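Local structure of monooxygenase (Mycobacterium tuberculosis, 5UQ4) at residues 7-12 with 55-60. The protein catalyses the oxidative degradation of heme, opening the porphyrin ring to mycobilin with release of iron when a suitable electron donor is present. Residues are numbered along the deposited sequence; the frame is centred on the assembly and turned at random.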
loop_
_atom_site.group_PDB
_atom_site.type_symbol
_atom_site.label_atom_id
_atom_site.label_comp_id
_atom_site.label_asym_id
_atom_site.label_seq_id
_atom_site.Cartn_x
_atom_site.Cartn_y
_atom_site.Cartn_z
ATOM N N VAL B 7 -1.089 0.846 8.334
ATOM C CA VAL B 7 -1.669 0.796 7.001
ATOM C C VAL B 7 -2.748 -0.279 6.984
ATOM O O VAL B 7 -2.457 -1.460 7.212
ATOM C CB VAL B 7 -0.600 0.511 5.935
ATOM C CG1 VAL B 7 -1.255 0.048 4.652
ATOM C CG2 VAL B 7 0.222 1.766 5.687
ATOM N N LYS B 8 -3.985 0.126 6.704
ATOM C CA LYS B 8 -5.097 -0.802 6.544
ATOM C C LYS B 8 -5.417 -0.981 5.066
ATOM O O LYS B 8 -5.564 0.003 4.334
ATOM C CB LYS B 8 -6.341 -0.314 7.287
ATOM C CG LYS B 8 -6.100 0.254 8.668
ATOM C CD LYS B 8 -5.481 -0.791 9.578
ATOM C CE LYS B 8 -5.579 -0.361 11.030
ATOM N NZ LYS B 8 -4.997 -1.344 11.987
ATOM N N ILE B 9 -5.539 -2.233 4.638
ATOM C CA ILE B 9 -5.852 -2.567 3.254
ATOM C C ILE B 9 -7.105 -3.429 3.245
ATOM O O ILE B 9 -7.103 -4.541 3.785
ATOM C CB ILE B 9 -4.687 -3.289 2.561
ATOM C CG1 ILE B 9 -3.399 -2.473 2.685
ATOM C CG2 ILE B 9 -5.018 -3.543 1.095
ATOM C CD1 ILE B 9 -2.207 -3.111 2.012
ATOM N N ASN B 10 -8.169 -2.920 2.629
ATOM C CA ASN B 10 -9.398 -3.678 2.429
ATOM C C ASN B 10 -9.370 -4.258 1.018
ATOM O O ASN B 10 -9.472 -3.520 0.033
ATOM C CB ASN B 10 -10.628 -2.797 2.643
ATOM C CG ASN B 10 -11.908 -3.600 2.764
ATOM O OD1 ASN B 10 -11.877 -4.814 2.974
ATOM N ND2 ASN B 10 -13.043 -2.926 2.632
ATOM N N ALA B 11 -9.213 -5.577 0.924
ATOM C CA ALA B 11 -9.217 -6.275 -0.357
ATOM C C ALA B 11 -10.655 -6.659 -0.684
ATOM O O ALA B 11 -11.245 -7.509 -0.011
ATOM C CB ALA B 11 -8.313 -7.503 -0.311
ATOM N N ILE B 12 -11.218 -6.035 -1.713
ATOM C CA ILE B 12 -12.626 -6.192 -2.053
ATOM C C ILE B 12 -12.744 -6.861 -3.415
ATOM O O ILE B 12 -11.993 -6.544 -4.345
ATOM C CB ILE B 12 -13.364 -4.837 -2.042
ATOM C CG1 ILE B 12 -12.637 -3.823 -2.925
ATOM C CG2 ILE B 12 -13.476 -4.312 -0.622
ATOM C CD1 ILE B 12 -13.361 -2.509 -3.064
ATOM N N PHE B 55 -7.662 -2.898 -4.006
ATOM C CA PHE B 55 -7.024 -2.630 -2.723
ATOM C C PHE B 55 -7.394 -1.223 -2.271
ATOM O O PHE B 55 -7.043 -0.242 -2.935
ATOM C CB PHE B 55 -5.506 -2.785 -2.819
ATOM C CG PHE B 55 -5.013 -4.177 -2.525
ATOM C CD1 PHE B 55 -5.902 -5.227 -2.375
ATOM C CD2 PHE B 55 -3.658 -4.429 -2.387
ATOM C CE1 PHE B 55 -5.448 -6.502 -2.102
ATOM C CE2 PHE B 55 -3.199 -5.704 -2.116
ATOM C CZ PHE B 55 -4.095 -6.741 -1.973
ATOM N N VAL B 56 -8.097 -1.131 -1.148
ATOM C CA VAL B 56 -8.449 0.144 -0.533
ATOM C C VAL B 56 -7.462 0.383 0.603
ATOM O O VAL B 56 -7.515 -0.294 1.636
ATOM C CB VAL B 56 -9.898 0.150 -0.029
ATOM C CG1 VAL B 56 -10.312 1.556 0.386
ATOM C CG2 VAL B 56 -10.831 -0.395 -1.097
ATOM N N VAL B 57 -6.560 1.345 0.419
ATOM C CA VAL B 57 -5.429 1.559 1.315
ATOM C C VAL B 57 -5.613 2.881 2.045
ATOM O O VAL B 57 -5.909 3.908 1.423
ATOM C CB VAL B 57 -4.097 1.549 0.547
ATOM C CG1 VAL B 57 -2.929 1.441 1.515
ATOM C CG2 VAL B 57 -4.074 0.411 -0.466
ATOM N N THR B 58 -5.427 2.855 3.364
ATOM C CA THR B 58 -5.395 4.063 4.175
ATOM C C THR B 58 -4.176 4.023 5.081
ATOM O O THR B 58 -3.853 2.984 5.666
ATOM C CB THR B 58 -6.666 4.232 5.021
ATOM O OG1 THR B 58 -7.084 2.961 5.534
ATOM C CG2 THR B 58 -7.782 4.836 4.184
ATOM N N HIS B 59 -3.498 5.163 5.179
ATOM C CA HIS B 59 -2.320 5.330 6.016
ATOM C C HIS B 59 -2.697 6.179 7.222
ATOM O O HIS B 59 -3.327 7.233 7.070
ATOM C CB HIS B 59 -1.185 5.985 5.227
ATOM C CG HIS B 59 0.155 5.895 5.890
ATOM N ND1 HIS B 59 1.286 6.467 5.351
ATOM C CD2 HIS B 59 0.548 5.302 7.043
ATOM C CE1 HIS B 59 2.317 6.234 6.142
ATOM N NE2 HIS B 59 1.897 5.529 7.177
ATOM N N TRP B 60 -2.317 5.718 8.414
ATOM C CA TRP B 60 -2.694 6.373 9.657
ATOM C C TRP B 60 -1.477 6.530 10.561
ATOM O O TRP B 60 -0.466 5.837 10.413
ATOM C CB TRP B 60 -3.794 5.592 10.405
ATOM C CG TRP B 60 -5.096 5.539 9.696
ATOM C CD1 TRP B 60 -5.482 4.614 8.776
ATOM C CD2 TRP B 60 -6.209 6.426 9.873
ATOM N NE1 TRP B 60 -6.756 4.883 8.343
ATOM C CE2 TRP B 60 -7.226 5.990 9.002
ATOM C CE3 TRP B 60 -6.437 7.555 10.669
ATOM C CZ2 TRP B 60 -8.455 6.642 8.906
ATOM C CZ3 TRP B 60 -7.664 8.206 10.572
ATOM C CH2 TRP B 60 -8.655 7.745 9.697
#
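Antiparallel pairing of the two central strands of the four-stranded sheet joins 7-12 to 55-60, and four backbone hydrogen bonds hold them together. K8 and T58 exchange two, K8 N to T58 O and T58 N to K8 O, each 3.0 Å; N10 and V56 exchange the others, with N10 N to V56 O at 2.9 Å. Between these pairs, the CA hydrogen of I9 also leans on V56 O.

On the face carrying V7, I9, A11, F55, V57 and H59, the F55 ring makes the closest side-chain packing. I9 CG2, which stands anti to the backbone N, lies over one ring face, 3.9 Å from the F55 centroid and 19° off the normal, a CH-pi contact. A11 CB approaches the same ring obliquely, 3.5 Å from F55 CE1. Farther along, V57 CG1 packs against both V7 CG1, at 3.8 Å, and I9 CG1, the three carbons forming a compact triangle, while V7 CG2 meets the H59 imidazole at CD2.

The strand order 39-49, 54-60, 6-12, 90-102, with helices 19-34 and 63-70, is the ferredoxin-like fold of dimeric alpha-beta barrel monooxygenases. Accordingly, the F55 face looks into the dimer: F55 stacks on F95 of the second subunit, and I9 packs on F55 of that subunit. The other face, with V56 and W60, receives helix 19-34. There I12 CD1 reaches V56 CG2 (3.8 Å), and both side chains touch F26, a residue probably involved in heme binding. At the other end of this face, the K8 chain bends at chi2 (-61°) and leads its amine away from 55-60 to salt bridges with E94 and D63, while its CG passes obliquely by the W60 indole.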